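Local coordinates for protein ACDH-11, isoform b (Caenorhabditis elegans, PDB 4Y9J) that belongs to the acyl-CoA dehydrogenase family of flavoproteins and binds flavin-adenine dinucleotide, at residues D213-H218 with A236-S241; F373-L378 with R396-V401; R458-S461 with N465-L468. All blocks are in the same frame, centred on the assembly; numbering follows the deposited sequence.

Overall arrangement
From the N terminus, the chain first closes contact 1, where 213-218 and 236-241, 17 mostly beta residues apart, meet within the beta-rich middle domain. Contact 2 follows in the helical C-terminal domain, closing a 17-residue, mostly helical connection between segments of the antiparallel helices 352-383 and 389-419. Contact 3 closes the shortest loop, three residues joining the end of helix 449-461 to the start of helix 466-478. The three are in series, so none nests or crosses. Contacts 2 and 3, centres about 15 Å apart, touch through Arg396 and Leu397 against Arg458, Val459 and Ile466; both also touch the bound ligand UCC. Contact 1 lies apart, its centre about 35 Å from that of contact 2.

Contact 1 of 3, residues D213-H218 with A236-S241; sequences DTYRLH and ARIVDS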
loop_
_atom_site.group_PDB
_atom_site.type_symbol
_atom_site.label_atom_id
_atom_site.label_comp_id
_atom_site.label_asym_id
_atom_site.label_seq_id
_atom_site.Cartn_x
_atom_site.Cartn_y
_atom_site.Cartn_z
ATOM N N ASP B 213 28.417 -13.058 -35.380
ATOM C CA ASP B 213 28.573 -12.052 -34.301
ATOM C C ASP B 213 27.412 -12.034 -33.301
ATOM O O ASP B 213 27.308 -11.108 -32.466
ATOM C CB ASP B 213 28.799 -10.694 -34.942
ATOM C CG ASP B 213 30.095 -10.668 -35.739
ATOM O OD1 ASP B 213 31.109 -11.192 -35.222
ATOM O OD2 ASP B 213 30.096 -10.177 -36.872
ATOM N N THR B 214 26.549 -13.046 -33.405
ATOM C CA THR B 214 25.396 -13.250 -32.500
ATOM C C THR B 214 25.772 -14.192 -31.356
ATOM O O THR B 214 26.285 -15.274 -31.602
ATOM C CB THR B 214 24.254 -13.876 -33.281
ATOM O OG1 THR B 214 23.940 -13.020 -34.375
ATOM C CG2 THR B 214 23.027 -14.070 -32.391
ATOM N N TYR B 215 25.499 -13.773 -30.131
ATOM C CA TYR B 215 25.883 -14.466 -28.922
ATOM C C TYR B 215 24.639 -14.592 -27.978
ATOM O O TYR B 215 23.632 -13.843 -28.082
ATOM C CB TYR B 215 26.981 -13.686 -28.156
ATOM C CG TYR B 215 28.307 -13.641 -28.867
ATOM C CD1 TYR B 215 28.463 -12.865 -30.029
ATOM C CD2 TYR B 215 29.384 -14.433 -28.434
ATOM C CE1 TYR B 215 29.664 -12.870 -30.738
ATOM C CE2 TYR B 215 30.566 -14.461 -29.142
ATOM C CZ TYR B 215 30.702 -13.690 -30.290
ATOM O OH TYR B 215 31.897 -13.715 -30.964
ATOM N N ARG B 216 24.774 -15.517 -27.032
ATOM C CA ARG B 216 23.840 -15.787 -25.910
ATOM C C ARG B 216 24.537 -15.204 -24.702
ATOM O O ARG B 216 25.665 -15.607 -24.451
ATOM C CB ARG B 216 23.830 -17.308 -25.648
ATOM C CG ARG B 216 22.739 -18.127 -26.223
ATOM C CD ARG B 216 22.688 -19.484 -25.498
ATOM N NE ARG B 216 23.775 -20.430 -25.798
ATOM C CZ ARG B 216 24.603 -21.037 -24.925
ATOM N NH1 ARG B 216 24.601 -20.823 -23.618
ATOM N NH2 ARG B 216 25.467 -21.912 -25.383
ATOM N N LEU B 217 23.888 -14.311 -23.964
ATOM C CA LEU B 217 24.465 -13.735 -22.757
ATOM C C LEU B 217 23.948 -14.410 -21.479
ATOM O O LEU B 217 22.741 -14.664 -21.329
ATOM C CB LEU B 217 24.201 -12.216 -22.651
ATOM C CG LEU B 217 24.614 -11.357 -23.833
ATOM C CD1 LEU B 217 24.366 -9.881 -23.599
ATOM C CD2 LEU B 217 26.076 -11.637 -24.273
ATOM N N HIS B 218 24.884 -14.552 -20.534
ATOM C CA HIS B 218 24.657 -15.174 -19.233
ATOM C C HIS B 218 25.324 -14.320 -18.170
ATOM O O HIS B 218 26.578 -14.197 -18.146
ATOM C CB HIS B 218 25.204 -16.617 -19.228
ATOM C CG HIS B 218 24.429 -17.552 -20.102
ATOM N ND1 HIS B 218 24.735 -17.761 -21.438
ATOM C CD2 HIS B 218 23.381 -18.351 -19.832
ATOM C CE1 HIS B 218 23.878 -18.605 -21.959
ATOM N NE2 HIS B 218 23.048 -18.982 -21.008
ATOM N N ALA B 236 30.003 -7.749 -21.985
ATOM C CA ALA B 236 30.159 -9.131 -21.583
ATOM C C ALA B 236 31.501 -9.680 -22.015
ATOM O O ALA B 236 32.157 -9.100 -22.873
ATOM C CB ALA B 236 29.049 -9.975 -22.207
ATOM N N ARG B 237 31.884 -10.817 -21.438
ATOM C CA ARG B 237 33.104 -11.522 -21.768
ATOM C C ARG B 237 32.862 -12.678 -22.681
ATOM O O ARG B 237 32.124 -13.606 -22.351
ATOM C CB ARG B 237 33.732 -12.068 -20.505
ATOM C CG ARG B 237 34.059 -10.999 -19.483
ATOM C CD ARG B 237 34.846 -11.541 -18.287
ATOM N NE ARG B 237 34.869 -10.494 -17.296
ATOM C CZ ARG B 237 35.718 -9.473 -17.266
ATOM N NH1 ARG B 237 36.745 -9.398 -18.151
ATOM N NH2 ARG B 237 35.541 -8.532 -16.340
ATOM N N ILE B 238 33.536 -12.642 -23.832
ATOM C CA ILE B 238 33.311 -13.615 -24.846
ATOM C C ILE B 238 34.043 -14.858 -24.393
ATOM O O ILE B 238 35.154 -14.761 -23.852
ATOM C CB ILE B 238 33.795 -13.116 -26.229
ATOM C CG1 ILE B 238 32.792 -12.041 -26.707
ATOM C CG2 ILE B 238 33.923 -14.298 -27.172
ATOM C CD1 ILE B 238 32.961 -11.643 -28.155
ATOM N N VAL B 239 33.376 -15.991 -24.522
ATOM C CA VAL B 239 33.929 -17.289 -24.151
ATOM C C VAL B 239 34.568 -17.923 -25.397
ATOM O O VAL B 239 33.918 -18.045 -26.417
ATOM C CB VAL B 239 32.802 -18.236 -23.662
ATOM C CG1 VAL B 239 33.377 -19.594 -23.277
ATOM C CG2 VAL B 239 32.024 -17.618 -22.502
ATOM N N ASP B 240 35.834 -18.327 -25.299
ATOM C CA ASP B 240 36.510 -18.920 -26.442
ATOM C C ASP B 240 36.122 -20.409 -26.627
ATOM O O ASP B 240 35.365 -20.966 -25.838
ATOM C CB ASP B 240 38.022 -18.718 -26.324
ATOM C CG ASP B 240 38.621 -19.455 -25.171
ATOM O OD1 ASP B 240 38.145 -20.534 -24.810
ATOM O OD2 ASP B 240 39.581 -18.944 -24.610
ATOM N N SER B 241 36.632 -21.047 -27.677
ATOM C CA SER B 241 36.298 -22.447 -27.979
ATOM C C SER B 241 36.838 -23.455 -26.929
ATOM O O SER B 241 36.547 -24.633 -27.002
ATOM C CB SER B 241 36.851 -22.799 -29.356
ATOM O OG SER B 241 38.263 -22.673 -29.309
#
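Ala236 and Ile238, which meet strand 214-225, flank Arg237, whose guanidinium donates to four backbone carbonyls: NH1 is hydrogen-bonded to the carbonyl O of Leu246 and of Gly248, NH2 to those of Ala200 and Cys203. The N-H groups find carbonyl acceptors there; the contact with strand 214-225 is made by apolar groups. Ile238 brings its terminal methyl to the phenol end of Tyr215, CD1 lying 3.6 Å from OH, while the branch methyl CG2 reaches CE2 at 3.9 Å. The two side chains cross at about a right angle, CD1 approaching the ring obliquely. Tyr215 has CG anti to its own carbonyl carbon (chi1 -68°), which directs the long, flat ring across to Ile238; the carbonyl O of Asp213 lies in the ring plane at its edge. Farther along, Leu217 CD2 rests 4.0 Å from Ala236 CB, a small methyl suiting a place where the strand backbones come closer. The two strands are not sheet partners here. Strand 206-209 pairs with both, and strands 285-298 and 252-258 complete the circuit, so the contact spans the inside of the middle-domain beta-barrel, where Phe255 also meets Tyr215 edge-to-face.

Contact 2 of 3, residues F373-L378 with R396-V401; sequences FEAARL and RLITPV. With UCC (S-{(3S,5R,9R)-1-[(2R,3S,4R,5R)-5-(6-amino-9H-purin-9-yl)-4-hydroxy-3-(phosphonooxy)tetrahydrofuran-2-yl]-3,5,9-trihydroxy-8,8-dimethyl-3,5-dioxido-10,14-dioxo-2,4,6-trioxa-11,15-diaza-3lambda~5~,5lambda~5~-diphosphaheptadecan-17-yl} undecanethioate), chain F.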
loop_
_atom_site.group_PDB
_atom_site.type_symbol
_atom_site.label_atom_id
_atom_site.label_comp_id
_atom_site.label_asym_id
_atom_site.label_seq_id
_atom_site.Cartn_x
_atom_site.Cartn_y
_atom_site.Cartn_z
ATOM N N PHE B 373 26.794 24.959 -21.379
ATOM C CA PHE B 373 26.636 25.404 -22.769
ATOM C C PHE B 373 27.964 25.446 -23.540
ATOM O O PHE B 373 27.969 25.188 -24.716
ATOM C CB PHE B 373 25.803 26.701 -22.846
ATOM C CG PHE B 373 24.357 26.402 -22.784
ATOM C CD1 PHE B 373 23.702 25.921 -23.915
ATOM C CD2 PHE B 373 23.672 26.448 -21.584
ATOM C CE1 PHE B 373 22.366 25.507 -23.853
ATOM C CE2 PHE B 373 22.338 26.019 -21.511
ATOM C CZ PHE B 373 21.690 25.564 -22.651
ATOM N N GLU B 374 29.083 25.659 -22.850
ATOM C CA GLU B 374 30.410 25.486 -23.462
ATOM C C GLU B 374 30.617 24.007 -23.838
ATOM O O GLU B 374 31.111 23.700 -24.903
ATOM C CB GLU B 374 31.510 25.930 -22.490
ATOM C CG GLU B 374 32.942 25.570 -22.924
ATOM C CD GLU B 374 33.507 26.493 -23.969
ATOM O OE1 GLU B 374 32.738 27.304 -24.522
ATOM O OE2 GLU B 374 34.717 26.384 -24.262
ATOM N N ALA B 375 30.180 23.081 -22.984
ATOM C CA ALA B 375 30.206 21.635 -23.379
ATOM C C ALA B 375 29.310 21.320 -24.629
ATOM O O ALA B 375 29.720 20.594 -25.508
ATOM C CB ALA B 375 29.852 20.768 -22.183
ATOM N N ALA B 376 28.098 21.863 -24.677
ATOM C CA ALA B 376 27.171 21.703 -25.798
ATOM C C ALA B 376 27.771 22.268 -27.085
ATOM O O ALA B 376 27.701 21.632 -28.124
ATOM C CB ALA B 376 25.869 22.428 -25.509
ATOM N N ARG B 377 28.329 23.468 -26.981
ATOM C CA ARG B 377 29.087 24.118 -28.101
ATOM C C ARG B 377 30.189 23.232 -28.601
ATOM O O ARG B 377 30.281 22.976 -29.815
ATOM C CB ARG B 377 29.676 25.448 -27.655
ATOM C CG ARG B 377 30.311 26.266 -28.731
ATOM C CD ARG B 377 30.975 27.539 -28.207
ATOM N NE ARG B 377 32.218 27.263 -27.480
ATOM C CZ ARG B 377 33.408 27.178 -28.022
ATOM N NH1 ARG B 377 33.549 27.356 -29.330
ATOM N NH2 ARG B 377 34.456 26.898 -27.284
ATOM N N LEU B 378 31.033 22.767 -27.697
ATOM C CA LEU B 378 32.197 21.923 -28.041
ATOM C C LEU B 378 31.771 20.561 -28.610
ATOM O O LEU B 378 32.438 20.026 -29.504
ATOM C CB LEU B 378 33.109 21.663 -26.826
ATOM C CG LEU B 378 33.845 22.904 -26.298
ATOM C CD1 LEU B 378 34.378 22.605 -24.895
ATOM C CD2 LEU B 378 34.930 23.323 -27.238
ATOM N N ARG B 396 36.955 16.729 -24.364
ATOM C CA ARG B 396 37.251 15.510 -23.599
ATOM C C ARG B 396 37.427 15.798 -22.118
ATOM O O ARG B 396 36.984 14.992 -21.259
ATOM C CB ARG B 396 38.505 14.822 -24.162
ATOM C CG ARG B 396 38.900 13.571 -23.366
ATOM C CD ARG B 396 37.938 12.397 -23.462
ATOM N NE ARG B 396 38.356 11.262 -22.641
ATOM C CZ ARG B 396 37.928 11.009 -21.390
ATOM N NH1 ARG B 396 37.000 11.771 -20.784
ATOM N NH2 ARG B 396 38.422 9.948 -20.748
ATOM N N LEU B 397 38.006 16.964 -21.835
ATOM C CA LEU B 397 38.246 17.426 -20.463
ATOM C C LEU B 397 36.956 17.907 -19.766
ATOM O O LEU B 397 36.691 17.560 -18.592
ATOM C CB LEU B 397 39.240 18.577 -20.459
ATOM C CG LEU B 397 39.450 19.209 -19.095
ATOM C CD1 LEU B 397 40.039 18.153 -18.162
ATOM C CD2 LEU B 397 40.317 20.452 -19.187
ATOM N N ILE B 398 36.176 18.730 -20.461
ATOM C CA ILE B 398 34.997 19.355 -19.871
ATOM C C ILE B 398 33.883 18.391 -19.442
ATOM O O ILE B 398 33.185 18.653 -18.497
ATOM C CB ILE B 398 34.455 20.493 -20.744
ATOM C CG1 ILE B 398 33.638 21.468 -19.899
ATOM C CG2 ILE B 398 33.608 19.966 -21.880
ATOM C CD1 ILE B 398 33.197 22.677 -20.675
ATOM N N THR B 399 33.739 17.270 -20.124
ATOM C CA THR B 399 32.640 16.401 -19.920
ATOM C C THR B 399 32.659 15.845 -18.491
ATOM O O THR B 399 31.661 16.013 -17.740
ATOM C CB THR B 399 32.639 15.312 -21.010
ATOM O OG1 THR B 399 32.260 15.932 -22.219
ATOM C CG2 THR B 399 31.591 14.320 -20.708
ATOM N N PRO B 400 33.810 15.272 -18.050
ATOM C CA PRO B 400 33.776 14.786 -16.659
ATOM C C PRO B 400 33.801 15.901 -15.603
ATOM O O PRO B 400 33.191 15.730 -14.530
ATOM C CB PRO B 400 35.045 13.938 -16.561
ATOM C CG PRO B 400 35.978 14.486 -17.646
ATOM C CD PRO B 400 35.013 14.798 -18.755
ATOM N N VAL B 401 34.495 17.001 -15.912
ATOM C CA VAL B 401 34.611 18.144 -15.000
ATOM C C VAL B 401 33.203 18.713 -14.766
ATOM O O VAL B 401 32.770 18.890 -13.631
ATOM C CB VAL B 401 35.570 19.212 -15.540
ATOM C CG1 VAL B 401 35.526 20.452 -14.670
ATOM C CG2 VAL B 401 36.981 18.669 -15.644
HETATM O OA1 UCC F . 24.768 4.732 -14.131
HETATM C CA1 UCC F . 24.295 4.356 -15.272
HETATM C CA2 UCC F . 22.929 4.673 -15.893
HETATM C CA3 UCC F . 22.108 5.798 -15.347
HETATM C CA4 UCC F . 21.428 6.631 -16.484
HETATM C CA5 UCC F . 22.057 8.030 -16.537
HETATM C CA6 UCC F . 21.024 9.086 -16.725
HETATM C CA7 UCC F . 21.640 10.474 -16.779
HETATM C CA8 UCC F . 20.414 11.206 -17.151
HETATM C CA9 UCC F . 20.048 12.415 -16.479
HETATM C C10 UCC F . 18.815 12.317 -15.697
HETATM C C11 UCC F . 19.330 12.575 -14.289
HETATM S S UCC F . 25.073 3.356 -16.364
HETATM C CP1 UCC F . 26.693 2.864 -15.661
HETATM C CP2 UCC F . 27.648 3.989 -15.408
HETATM N NP1 UCC F . 29.017 3.515 -15.120
HETATM C CP3 UCC F . 30.001 4.415 -15.172
HETATM O OP1 UCC F . 29.829 5.625 -15.321
HETATM C CP4 UCC F . 31.417 3.879 -15.108
HETATM C CP5 UCC F . 32.192 4.630 -14.015
HETATM N NP2 UCC F . 33.560 4.161 -14.190
HETATM C CP6 UCC F . 34.423 4.663 -15.073
HETATM O OP2 UCC F . 34.189 5.651 -15.757
HETATM C CP8 UCC F . 35.781 3.991 -15.081
HETATM O OP3 UCC F . 36.812 5.023 -15.116
HETATM C CPB UCC F . 36.115 3.162 -16.298
HETATM C CP7 UCC F . 35.771 3.706 -17.693
HETATM C CP9 UCC F . 34.880 2.160 -16.304
HETATM C CPA UCC F . 37.162 2.054 -16.047
HETATM O O7 UCC F . 37.355 1.285 -17.261
HETATM P P2 UCC F . 38.717 0.433 -17.471
HETATM O O21 UCC F . 38.656 -0.333 -18.782
HETATM O O22 UCC F . 39.034 -0.207 -16.111
HETATM O O6 UCC F . 39.780 1.661 -17.570
HETATM P P1 UCC F . 40.715 2.076 -18.791
HETATM O O11 UCC F . 41.687 0.978 -19.194
HETATM O O12 UCC F . 41.250 3.406 -18.349
HETATM O "O5'" UCC F . 39.559 2.298 -19.973
HETATM C "C5'" UCC F . 39.585 1.489 -21.175
HETATM C "C4'" UCC F . 39.571 2.359 -22.447
HETATM C "C3'" UCC F . 40.789 3.277 -22.508
HETATM O "O3'" UCC F . 41.054 3.428 -23.880
HETATM P P3 UCC F . 42.386 2.899 -24.546
HETATM O O33 UCC F . 42.145 3.194 -26.010
HETATM O O32 UCC F . 42.341 1.402 -24.344
HETATM O O31 UCC F . 43.507 3.690 -23.826
HETATM C "C2'" UCC F . 40.337 4.616 -21.941
HETATM O "O2'" UCC F . 40.954 5.763 -22.522
HETATM O "O4'" UCC F . 38.416 3.225 -22.433
HETATM C "C1'" UCC F . 38.879 4.569 -22.415
HETATM N N9 UCC F . 37.940 5.422 -21.672
HETATM C C4 UCC F . 37.422 6.525 -22.201
HETATM N N3 UCC F . 37.474 7.134 -23.409
HETATM C C8 UCC F . 37.543 5.262 -20.388
HETATM N N7 UCC F . 36.701 6.263 -20.071
HETATM C C5 UCC F . 36.572 7.073 -21.146
HETATM C C6 UCC F . 35.787 8.287 -21.498
HETATM N N6 UCC F . 34.977 8.844 -20.562
HETATM N N1 UCC F . 35.974 8.838 -22.740
HETATM C C2 UCC F . 36.792 8.269 -23.649
#
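Ile398 turns CG1 anti to its backbone N (chi1 -157°), placing CG2 between the N and the carbonyl carbon, and continues extended to CD1; its two methyls are thereby spread over about one turn of the facing helix, from Glu374 to Leu378. CD1 reaches Glu374, where CG anti to N (chi1 170°) puts the methylene CG 3.7 Å from that methyl, and the side chains cross at about a right angle. CG2 settles on Ala375, 3.9 Å from CB, and on Leu378, where CD1 is 4.1 Å away. Alanine suits the point of nearest backbone approach, since a single methyl leaves room for the branched isoleucine.

A bend at chi2 then turns the carboxylate of Glu374 off the apolar patch. Arg377, one turn on, grips it side-on with two nitrogens: NE bonds OE1 at 3.0 Å and NH2 bonds OE2 at 3.1 Å, both from above the carboxylate plane. Tyr535 and Arg473 also hold OE2, so this buried acid is well compensated and probably remains ionised. On another side of helix 389-419, Arg396 spreads its guanidinium over the adenine of UCC, with N1 3.2 Å above its plane, and Asp455, in a salt bridge with NH2, probably offsets its charge.

Helices 352-383 and 389-419 run roughly antiparallel, at 143° and 9.8 Å between the segment axes. Helix 524-545 covers the contact through Tyr535, helix 121-135 packs on Phe373 and Ala376, and helix 449-461 lies against Arg396 and Pro400.

Contact 3 of 3, residues R458-S461 with N465-L468; sequences RVFS and NILL. With UCC (S-{(3S,5R,9R)-1-[(2R,3S,4R,5R)-5-(6-amino-9H-purin-9-yl)-4-hydroxy-3-(phosphonooxy)tetrahydrofuran-2-yl]-3,5,9-trihydroxy-8,8-dimethyl-3,5-dioxido-10,14-dioxo-2,4,6-trioxa-11,15-diaza-3lambda~5~,5lambda~5~-diphosphaheptadecan-17-yl} undecanethioate), chain F.
Phe460 and Ile466 meet obliquely across the short turn between two helices. The ring atom CE1 of Phe460 comes to 3.3 Å from the branch methyl CG2 of Ile466, a close fit. Around the same ring, the backbone N of Leu467 sits at the edge, in plane, and the Leu467 methyl CD1 adds a looser touch 4.1 Å from CE1. A flat, broad phenylalanine suits this place because it can lie along the start of the second helix and cover two successive residues.

Ile466 uses its other branch for Val459. With CG1 anti to the carbonyl carbon (chi1 -81°), the side chain crosses that of Val459 at about a right angle, CG1 to CG1 3.7 Å, and its CD1 lies against the carbonyl O of Val459. The beta-branched side chains of Val459 and Ile466 pack between the helices close to the backbone. The backbones are bridged by one water, which donates to Phe460 O and accepts from Ile466 N at 3.3 Å; it too lies at the edge of the phenyl ring, in its plane.

Arg458, at the preceding position, turns the other way toward UCC. Its NE and NH2 both bond phosphate oxygen O12, each at 3.0 Å, and NH1 and NH2 both bond OP3, while one face of the guanidinium is overlaid toward its rim by the adenine atom C8. Asp455 also pairs with NH1, which probably helps to orient the group.

At the far end, Asn465 OD1 accepts from Leu468 N at 3.0 Å in a nearly straight bond (173°), with the donor well above the carbonyl plane of Asn465. This is a classic asparagine N-cap, and it opens helix 466-478 at the short connection between two consecutive helices, 449-461 and 466-478, the first of which lends Arg458 to the UCC pocket.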
loop_
_atom_site.group_PDB
_atom_site.type_symbol
_atom_site.label_atom_id
_atom_site.label_comp_id
_atom_site.label_asym_id
_atom_site.label_seq_id
_atom_site.Cartn_x
_atom_site.Cartn_y
_atom_site.Cartn_z
ATOM N N ARG B 458 42.894 10.615 -16.031
ATOM C CA ARG B 458 43.126 9.837 -17.245
ATOM C C ARG B 458 43.254 10.782 -18.462
ATOM O O ARG B 458 44.102 10.546 -19.373
ATOM C CB ARG B 458 41.981 8.848 -17.428
ATOM C CG ARG B 458 41.963 8.101 -18.775
ATOM C CD ARG B 458 40.570 7.495 -18.998
ATOM N NE ARG B 458 40.385 6.304 -18.187
ATOM C CZ ARG B 458 39.524 6.148 -17.174
ATOM N NH1 ARG B 458 38.653 7.095 -16.801
ATOM N NH2 ARG B 458 39.531 4.986 -16.529
ATOM N N VAL B 459 42.433 11.842 -18.503
ATOM C CA VAL B 459 42.524 12.838 -19.587
ATOM C C VAL B 459 43.920 13.428 -19.708
ATOM O O VAL B 459 44.478 13.529 -20.825
ATOM C CB VAL B 459 41.426 13.924 -19.527
ATOM C CG1 VAL B 459 41.616 14.900 -20.697
ATOM C CG2 VAL B 459 40.081 13.267 -19.685
ATOM N N PHE B 460 44.503 13.814 -18.590
ATOM C CA PHE B 460 45.903 14.376 -18.570
ATOM C C PHE B 460 47.028 13.363 -18.877
ATOM O O PHE B 460 48.075 13.698 -19.419
ATOM C CB PHE B 460 46.151 15.041 -17.233
ATOM C CG PHE B 460 45.372 16.321 -17.050
ATOM C CD1 PHE B 460 45.632 17.412 -17.833
ATOM C CD2 PHE B 460 44.434 16.454 -16.085
ATOM C CE1 PHE B 460 44.952 18.608 -17.653
ATOM C CE2 PHE B 460 43.767 17.649 -15.896
ATOM C CZ PHE B 460 43.996 18.710 -16.695
ATOM N N SER B 461 46.736 12.097 -18.640
ATOM C CA SER B 461 47.683 11.001 -18.776
ATOM C C SER B 461 48.021 10.474 -20.164
ATOM O O SER B 461 49.025 9.813 -20.303
ATOM C CB SER B 461 47.146 9.831 -17.949
ATOM O OG SER B 461 47.159 10.226 -16.598
ATOM N N ASN B 465 48.974 17.819 -24.744
ATOM C CA ASN B 465 49.113 18.733 -23.632
ATOM C C ASN B 465 47.775 19.376 -23.283
ATOM O O ASN B 465 47.456 20.501 -23.720
ATOM C CB ASN B 465 50.176 19.799 -23.921
ATOM C CG ASN B 465 50.714 20.397 -22.649
ATOM O OD1 ASN B 465 50.025 20.416 -21.609
ATOM N ND2 ASN B 465 51.952 20.845 -22.694
ATOM N N ILE B 466 46.992 18.637 -22.478
ATOM C CA ILE B 466 45.661 19.099 -22.078
ATOM C C ILE B 466 45.805 20.380 -21.273
ATOM O O ILE B 466 45.044 21.312 -21.451
ATOM C CB ILE B 466 44.813 18.022 -21.299
ATOM C CG1 ILE B 466 44.159 17.022 -22.252
ATOM C CG2 ILE B 466 43.641 18.673 -20.661
ATOM C CD1 ILE B 466 45.141 16.000 -22.772
ATOM N N LEU B 467 46.801 20.459 -20.405
ATOM C CA LEU B 467 46.951 21.674 -19.613
ATOM C C LEU B 467 47.272 22.940 -20.440
ATOM O O LEU B 467 46.700 24.001 -20.218
ATOM C CB LEU B 467 48.029 21.474 -18.566
ATOM C CG LEU B 467 47.950 22.496 -17.433
ATOM C CD1 LEU B 467 46.838 22.020 -16.528
ATOM C CD2 LEU B 467 49.315 22.719 -16.729
ATOM N N LEU B 468 48.209 22.834 -21.367
ATOM C CA LEU B 468 48.475 23.941 -22.299
ATOM C C LEU B 468 47.198 24.421 -23.027
ATOM O O LEU B 468 46.873 25.644 -23.116
ATOM C CB LEU B 468 49.474 23.490 -23.356
ATOM C CG LEU B 468 49.740 24.564 -24.402
ATOM C CD1 LEU B 468 50.406 25.773 -23.756
ATOM C CD2 LEU B 468 50.598 24.060 -25.582
HETATM O OA1 UCC F . 24.768 4.732 -14.131
HETATM C CA1 UCC F . 24.295 4.356 -15.272
HETATM C CA2 UCC F . 22.929 4.673 -15.893
HETATM C CA3 UCC F . 22.108 5.798 -15.347
HETATM C CA4 UCC F . 21.428 6.631 -16.484
HETATM C CA5 UCC F . 22.057 8.030 -16.537
HETATM C CA6 UCC F . 21.024 9.086 -16.725
HETATM C CA7 UCC F . 21.640 10.474 -16.779
HETATM C CA8 UCC F . 20.414 11.206 -17.151
HETATM C CA9 UCC F . 20.048 12.415 -16.479
HETATM C C10 UCC F . 18.815 12.317 -15.697
HETATM C C11 UCC F . 19.330 12.575 -14.289
HETATM S S UCC F . 25.073 3.356 -16.364
HETATM C CP1 UCC F . 26.693 2.864 -15.661
HETATM C CP2 UCC F . 27.648 3.989 -15.408
HETATM N NP1 UCC F . 29.017 3.515 -15.120
HETATM C CP3 UCC F . 30.001 4.415 -15.172
HETATM O OP1 UCC F . 29.829 5.625 -15.321
HETATM C CP4 UCC F . 31.417 3.879 -15.108
HETATM C CP5 UCC F . 32.192 4.630 -14.015
HETATM N NP2 UCC F . 33.560 4.161 -14.190
HETATM C CP6 UCC F . 34.423 4.663 -15.073
HETATM O OP2 UCC F . 34.189 5.651 -15.757
HETATM C CP8 UCC F . 35.781 3.991 -15.081
HETATM O OP3 UCC F . 36.812 5.023 -15.116
HETATM C CPB UCC F . 36.115 3.162 -16.298
HETATM C CP7 UCC F . 35.771 3.706 -17.693
HETATM C CP9 UCC F . 34.880 2.160 -16.304
HETATM C CPA UCC F . 37.162 2.054 -16.047
HETATM O O7 UCC F . 37.355 1.285 -17.261
HETATM P P2 UCC F . 38.717 0.433 -17.471
HETATM O O21 UCC F . 38.656 -0.333 -18.782
HETATM O O22 UCC F . 39.034 -0.207 -16.111
HETATM O O6 UCC F . 39.780 1.661 -17.570
HETATM P P1 UCC F . 40.715 2.076 -18.791
HETATM O O11 UCC F . 41.687 0.978 -19.194
HETATM O O12 UCC F . 41.250 3.406 -18.349
HETATM O "O5'" UCC F . 39.559 2.298 -19.973
HETATM C "C5'" UCC F . 39.585 1.489 -21.175
HETATM C "C4'" UCC F . 39.571 2.359 -22.447
HETATM C "C3'" UCC F . 40.789 3.277 -22.508
HETATM O "O3'" UCC F . 41.054 3.428 -23.880
HETATM P P3 UCC F . 42.386 2.899 -24.546
HETATM O O33 UCC F . 42.145 3.194 -26.010
HETATM O O32 UCC F . 42.341 1.402 -24.344
HETATM O O31 UCC F . 43.507 3.690 -23.826
HETATM C "C2'" UCC F . 40.337 4.616 -21.941
HETATM O "O2'" UCC F . 40.954 5.763 -22.522
HETATM O "O4'" UCC F . 38.416 3.225 -22.433
HETATM C "C1'" UCC F . 38.879 4.569 -22.415
HETATM N N9 UCC F . 37.940 5.422 -21.672
HETATM C C4 UCC F . 37.422 6.525 -22.201
HETATM N N3 UCC F . 37.474 7.134 -23.409
HETATM C C8 UCC F . 37.543 5.262 -20.388
HETATM N N7 UCC F . 36.701 6.263 -20.071
HETATM C C5 UCC F . 36.572 7.073 -21.146
HETATM C C6 UCC F . 35.787 8.287 -21.498
HETATM N N6 UCC F . 34.977 8.844 -20.562
HETATM N N1 UCC F . 35.974 8.838 -22.740
HETATM C C2 UCC F . 36.792 8.269 -23.649
HETATM O O HOH W 1 48.387 16.544 -20.391
#